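Local coordinates for putative major capsid protein (PDB 6G44) that forms the icosahedral shell of the virophage mavirus as a double jelly-roll capsid protein that is built into trimeric capsomers, at the interface of chains A and B. Residues are numbered along the deposited sequence; one frame, centred on the assembly and turned at random. Chains: chain A/B, Putative major capsid protein.

Contact 1: the interface of chains A and B. Residues chain A 31-32; chain B 443, 477, 479, 493, 495, 518.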
# COMPACT_ATOMS: atom_id res chain seq x y z
N ILE A 31 -21.86 17.84 -14.55
CA ILE A 31 -21.92 16.45 -14.97
C ILE A 31 -20.95 16.23 -16.12
O ILE A 31 -20.97 16.99 -17.09
CB ILE A 31 -23.34 16.04 -15.36
CG1 ILE A 31 -24.28 16.27 -14.17
CG2 ILE A 31 -23.37 14.58 -15.84
CD1 ILE A 31 -23.86 15.63 -12.85
N ALA A 32 -20.14 15.20 -16.02
CA ALA A 32 -19.17 14.90 -17.06
C ALA A 32 -19.70 13.87 -18.04
O ALA A 32 -20.29 12.86 -17.65
CB ALA A 32 -17.87 14.41 -16.43
N ASN B 443 -23.65 9.47 -21.56
CA ASN B 443 -24.75 10.36 -21.17
C ASN B 443 -25.49 11.03 -22.33
O ASN B 443 -26.35 11.88 -22.09
CB ASN B 443 -24.28 11.41 -20.15
CG ASN B 443 -23.82 10.79 -18.85
OD1 ASN B 443 -24.40 9.80 -18.40
ND2 ASN B 443 -22.79 11.36 -18.25
N ASP B 477 -24.72 6.80 -15.34
CA ASP B 477 -24.70 7.95 -14.45
C ASP B 477 -26.14 8.31 -14.12
O ASP B 477 -26.99 8.45 -14.99
CB ASP B 477 -23.95 9.11 -15.10
CG ASP B 477 -22.48 8.80 -15.39
OD1 ASP B 477 -21.92 7.84 -14.81
OD2 ASP B 477 -21.86 9.53 -16.20
N LEU B 479 -28.60 10.28 -10.86
CA LEU B 479 -28.58 11.13 -9.68
C LEU B 479 -29.90 11.05 -8.93
O LEU B 479 -30.96 10.89 -9.53
CB LEU B 479 -28.33 12.58 -10.04
CG LEU B 479 -27.04 12.91 -10.78
CD1 LEU B 479 -26.95 14.40 -11.01
CD2 LEU B 479 -25.81 12.40 -10.08
N THR B 493 -28.69 11.22 -16.06
CA THR B 493 -28.14 12.51 -16.49
C THR B 493 -27.94 12.46 -17.99
O THR B 493 -26.92 11.96 -18.45
CB THR B 493 -26.80 12.81 -15.79
OG1 THR B 493 -25.90 11.72 -16.00
CG2 THR B 493 -27.00 12.97 -14.30
N TYR B 495 -28.14 14.26 -21.99
CA TYR B 495 -27.93 15.50 -22.75
C TYR B 495 -27.90 15.16 -24.24
O TYR B 495 -27.62 14.03 -24.63
CB TYR B 495 -26.64 16.23 -22.32
CG TYR B 495 -26.55 16.35 -20.82
CD1 TYR B 495 -27.13 17.41 -20.15
CD2 TYR B 495 -25.97 15.33 -20.08
CE1 TYR B 495 -27.10 17.46 -18.75
CE2 TYR B 495 -25.94 15.37 -18.72
CZ TYR B 495 -26.50 16.42 -18.06
OH TYR B 495 -26.46 16.43 -16.67
N MET B 518 -19.68 15.13 -11.16
CA MET B 518 -20.24 13.79 -11.10
C MET B 518 -20.40 13.22 -12.49
O MET B 518 -20.31 13.93 -13.48
CB MET B 518 -21.59 13.79 -10.39
CG MET B 518 -21.50 14.24 -8.95
SD MET B 518 -23.13 14.20 -8.17
CE MET B 518 -22.69 14.63 -6.49

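Contact 2: the interface of chains A and B. Residues chain A 495, 499-500, 503; chain B 11, 13.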
# COMPACT_ATOMS: atom_id res chain seq x y z
N TYR A 495 20.59 26.92 -18.48
CA TYR A 495 20.43 28.36 -18.17
C TYR A 495 21.68 28.87 -17.47
O TYR A 495 22.44 28.11 -16.88
CB TYR A 495 19.18 28.59 -17.29
CG TYR A 495 17.97 27.88 -17.86
CD1 TYR A 495 17.18 28.48 -18.83
CD2 TYR A 495 17.69 26.57 -17.48
CE1 TYR A 495 16.12 27.77 -19.41
CE2 TYR A 495 16.65 25.88 -18.05
CZ TYR A 495 15.88 26.47 -19.00
OH TYR A 495 14.84 25.70 -19.53
N GLN A 499 20.51 33.50 -14.27
CA GLN A 499 19.10 33.27 -14.57
C GLN A 499 18.43 32.44 -13.45
O GLN A 499 17.33 32.77 -12.97
CB GLN A 499 18.94 32.56 -15.93
CG GLN A 499 19.21 33.44 -17.16
CD GLN A 499 19.06 32.69 -18.49
OE1 GLN A 499 19.82 31.76 -18.84
NE2 GLN A 499 18.08 33.14 -19.27
N LEU A 500 19.09 31.35 -13.08
CA LEU A 500 18.55 30.45 -12.06
C LEU A 500 18.49 31.11 -10.67
O LEU A 500 17.48 30.99 -9.99
CB LEU A 500 19.33 29.14 -12.03
CG LEU A 500 19.28 28.35 -13.35
CD1 LEU A 500 20.19 27.13 -13.25
CD2 LEU A 500 17.86 28.00 -13.77
N SER A 503 15.43 33.26 -10.31
CA SER A 503 14.16 32.64 -10.64
C SER A 503 13.28 32.51 -9.40
O SER A 503 13.77 32.26 -8.29
CB SER A 503 14.37 31.26 -11.28
OG SER A 503 15.06 31.34 -12.52
N LEU B 11 11.62 28.77 -22.49
CA LEU B 11 10.83 28.36 -21.33
C LEU B 11 11.31 29.12 -20.10
O LEU B 11 12.51 29.29 -19.91
CB LEU B 11 11.00 26.84 -21.08
CG LEU B 11 10.56 25.97 -22.27
CD1 LEU B 11 10.89 24.51 -22.00
CD2 LEU B 11 9.08 26.13 -22.55
N THR B 13 11.90 29.77 -16.05
CA THR B 13 12.48 28.92 -15.01
C THR B 13 11.95 29.26 -13.61
O THR B 13 11.59 30.41 -13.33
CB THR B 13 14.01 28.99 -15.01
OG1 THR B 13 14.45 30.36 -14.99
CG2 THR B 13 14.56 28.30 -16.26

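Contact 3: the interface of chains A and B. Residues chain A 164, 167-170; chain B 159-160, 164, 174.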
# COMPACT_ATOMS: atom_id res chain seq x y z
N ARG A 164 8.03 -17.35 -5.76
CA ARG A 164 6.73 -17.82 -5.32
C ARG A 164 5.74 -17.68 -6.45
O ARG A 164 5.60 -16.60 -7.05
CB ARG A 164 6.26 -17.04 -4.08
CG ARG A 164 6.88 -17.58 -2.80
CD ARG A 164 6.81 -16.62 -1.60
NE ARG A 164 5.48 -16.47 -1.07
CZ ARG A 164 5.10 -15.66 -0.07
NH1 ARG A 164 5.95 -14.92 0.58
NH2 ARG A 164 3.81 -15.61 0.27
N THR A 167 -0.35 -18.67 -6.66
CA THR A 167 -1.09 -19.28 -5.55
C THR A 167 -0.34 -19.20 -4.21
O THR A 167 -0.94 -19.51 -3.16
CB THR A 167 -1.46 -20.75 -5.81
OG1 THR A 167 -0.25 -21.52 -5.92
CG2 THR A 167 -2.32 -20.93 -7.06
N GLU A 168 0.94 -18.82 -4.23
CA GLU A 168 1.71 -18.63 -3.02
C GLU A 168 1.97 -17.17 -2.71
O GLU A 168 2.74 -16.85 -1.80
CB GLU A 168 3.06 -19.37 -3.14
CG GLU A 168 2.92 -20.83 -3.46
CD GLU A 168 2.50 -21.69 -2.29
OE1 GLU A 168 2.26 -21.17 -1.23
OE2 GLU A 168 2.51 -22.93 -2.46
N SER A 169 1.34 -16.24 -3.45
CA SER A 169 1.62 -14.80 -3.34
C SER A 169 0.34 -14.03 -3.06
O SER A 169 -0.54 -13.95 -3.91
CB SER A 169 2.22 -14.30 -4.65
OG SER A 169 3.47 -14.91 -4.90
N THR A 170 0.23 -13.49 -1.86
CA THR A 170 -0.92 -12.69 -1.49
C THR A 170 -0.95 -11.35 -2.23
O THR A 170 -2.02 -10.82 -2.53
CB THR A 170 -0.98 -12.50 0.03
OG1 THR A 170 -1.27 -13.77 0.64
CG2 THR A 170 -2.03 -11.55 0.38
N MET B 159 0.11 -20.21 0.38
CA MET B 159 0.19 -18.97 1.11
C MET B 159 -0.85 -17.92 0.69
O MET B 159 -1.24 -17.10 1.51
CB MET B 159 1.58 -18.36 1.02
CG MET B 159 2.69 -19.22 1.58
SD MET B 159 2.54 -19.63 3.33
CE MET B 159 1.64 -18.27 4.04
N ASN B 160 -1.29 -17.94 -0.56
CA ASN B 160 -2.39 -17.03 -0.95
C ASN B 160 -3.70 -17.72 -0.56
O ASN B 160 -4.29 -18.48 -1.31
CB ASN B 160 -2.37 -16.69 -2.44
CG ASN B 160 -3.44 -15.67 -2.81
OD1 ASN B 160 -3.62 -14.69 -2.11
ND2 ASN B 160 -4.17 -15.94 -3.89
N ARG B 164 -6.63 -17.75 5.92
CA ARG B 164 -5.60 -17.73 6.92
C ARG B 164 -6.17 -16.81 8.00
O ARG B 164 -6.68 -15.73 7.69
CB ARG B 164 -4.31 -17.13 6.36
CG ARG B 164 -3.55 -18.03 5.40
CD ARG B 164 -2.55 -17.24 4.56
NE ARG B 164 -1.57 -16.53 5.38
CZ ARG B 164 -0.61 -15.75 4.89
NH1 ARG B 164 -0.49 -15.58 3.58
NH2 ARG B 164 0.24 -15.15 5.71
N MET B 174 -6.05 -8.84 3.47
CA MET B 174 -5.97 -10.05 2.65
C MET B 174 -6.85 -11.18 3.17
O MET B 174 -7.11 -12.17 2.47
CB MET B 174 -4.52 -10.50 2.53
CG MET B 174 -3.63 -9.39 2.03
SD MET B 174 -4.03 -8.89 0.35
CE MET B 174 -2.46 -8.11 0.01
O HOH W 1 -4.76 -12.04 -2.11

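Contact 1: the interface of chains A and B
The phenol ring of B:Tyr495 meets A:Ile31 with its hydroxyl end, and the two side chains cross at about a right angle. OH of B:Tyr495 lies 3.3 Å from CG1 of A:Ile31, while ring carbon CE2 touches the CG2 methyl. A second flat group, the amide of B:Asn443, comes up to A:Ala32. ND2 of B:Asn443 is 3.0 Å from the carbonyl O of A:Ala32, yet its hydrogens are turned away from that oxygen, and the approach is no hydrogen bond. Instead B:Asn443 ND2 donates a hydrogen bond, close to the amide plane, to the anti lone pair of B:Asp477 OD2 at 2.9 Å, which helps to set the turn of the amide.

A:Ile31 fills the apolar side of the patch with both its branches. CG2 is anti to the backbone N while CG1 sits beside it (chi1 -58°), and both branches meet the tyrosine before parting. CG2 of A:Ile31 goes on to CB of B:Thr493 at 3.9 Å. At the end of the CG1 branch, CD1 of A:Ile31 meets CD1 of B:Leu479 tip to tip at 3.8 Å, and also touches CB of B:Met518, whose side chain runs on extended.

Backbone pairing holds the isoleucine in this site. Strand 29-34 of chain A lies parallel to strand 516-519 of chain B, adding a strand from one subunit to the C-terminal region of the next. A nearly straight bond joins them, with A:Ala32 N donating to the carbonyl O of B:Met518 at 2.8 Å and 166° at the hydrogen.

Contact 2: the interface of chains A and B
The hydroxyl OG of A:Ser503 is gripped by two oxygens, one from each subunit. Across the interface A:Ser503 OG pairs with OG1 of B:Thr13 at 2.7 Å, a hydrogen bond whose direction is not settled. Within chain A, OG of A:Ser503 donates to the carbonyl O of A:Gln499, in helix 497-501, also at 2.7 Å. The serine comes in tilted 34° from that carbonyl plane.

B:Thr13 faces chain A with both branches of its side chain. OG1 stands between the backbone N and the carbonyl carbon (chi1 51°) and takes the polar partner, leaving the CG2 methyl to point at A:Tyr495. CG2 of B:Thr13 sits over the middle of the aromatic face, 3.4 Å from the centroid of the A:Tyr495 ring, in a CH-pi contact. The ring atoms that come nearest are CZ and CE1, with CZ of A:Tyr495 3.5 Å from CG2 of B:Thr13. Nearby, CD2 of A:Leu500 touches CG2 of B:Thr13 at 4.1 Å, the two side chains crossing at about a right angle. B:Leu11 is more peripheral: the carbonyl O of B:Leu11 comes within 3.9 Å of ring atom CE1 of A:Tyr495.

A small polar-plus-aromatic socket thus receives the start of strand 13-16. It fastens the N-terminal arm of chain B to the C-terminal part of its neighbour, and so probably helps to hold the capsomer together.

Contact 3: the interface of chains A and B
At the apolar centre the CG2 methyl of A:Thr170 is packed against the side chain of B:Met174, which is bent at chi2 and bears on it with several atoms. CB and CE of B:Met174 are each 3.5 Å from CG2 of A:Thr170; the still shorter approach of CG is doubtful. With chi1 at -68°, the methyl stands anti to the backbone N of A:Thr170, which turns it toward B:Met174. A second apolar touch joins CB of B:Met159 to CA of A:Glu168 at 4.0 Å. Bent twice, the B:Met159 side chain folds back and lays its CE over the centre of the B:Arg164 guanidinium of its own subunit, 3.4 Å above the plane.

Outward from there, two successive backbone amides of chain B bind chain A. B:Met159 N donates to the carboxylate OE1 of A:Glu168 at 2.9 Å, reaching it from above the carboxylate plane. B:Asn160 N donates to the carbonyl O of A:Thr167 at 3.1 Å. Each Arg164 braces its own chain: A:Arg164 grips the carbonyl O of A:Glu168 side-on with NE and NH2, and B:Arg164 NH1 holds the carbonyl O of B:Met159 at 2.7 Å. At the rim, a water bridges A:Thr170 O and the amide OD1 of B:Asn160.

Through backbone amides and side chains alike, 3-10 helix 166-168 and the following loop of chain A meet 3-10 helix 172-174 and the B:Met159-B:Asn160 loop, probably helping to fix the subunits' relative setting in the trimer.

Measured between the centres of their C-alpha atoms, contact 1 lies about 44 Å from contact 2 and 40 Å from contact 3, and contacts 2 and 3 are about 52 Å apart. The interface is therefore held at widely spaced points. Tyr495 serves in both contact 1 and contact 2, but from different chains: chain A sends strand 29-34 to B, whereas B sends strand 13-16 to A. Repeated round a trimer, the N-terminal segments of each subunit would thus reach both neighbours. Contact 3 instead joins segments around residues 159 to 174, with Arg164 present from both subunits.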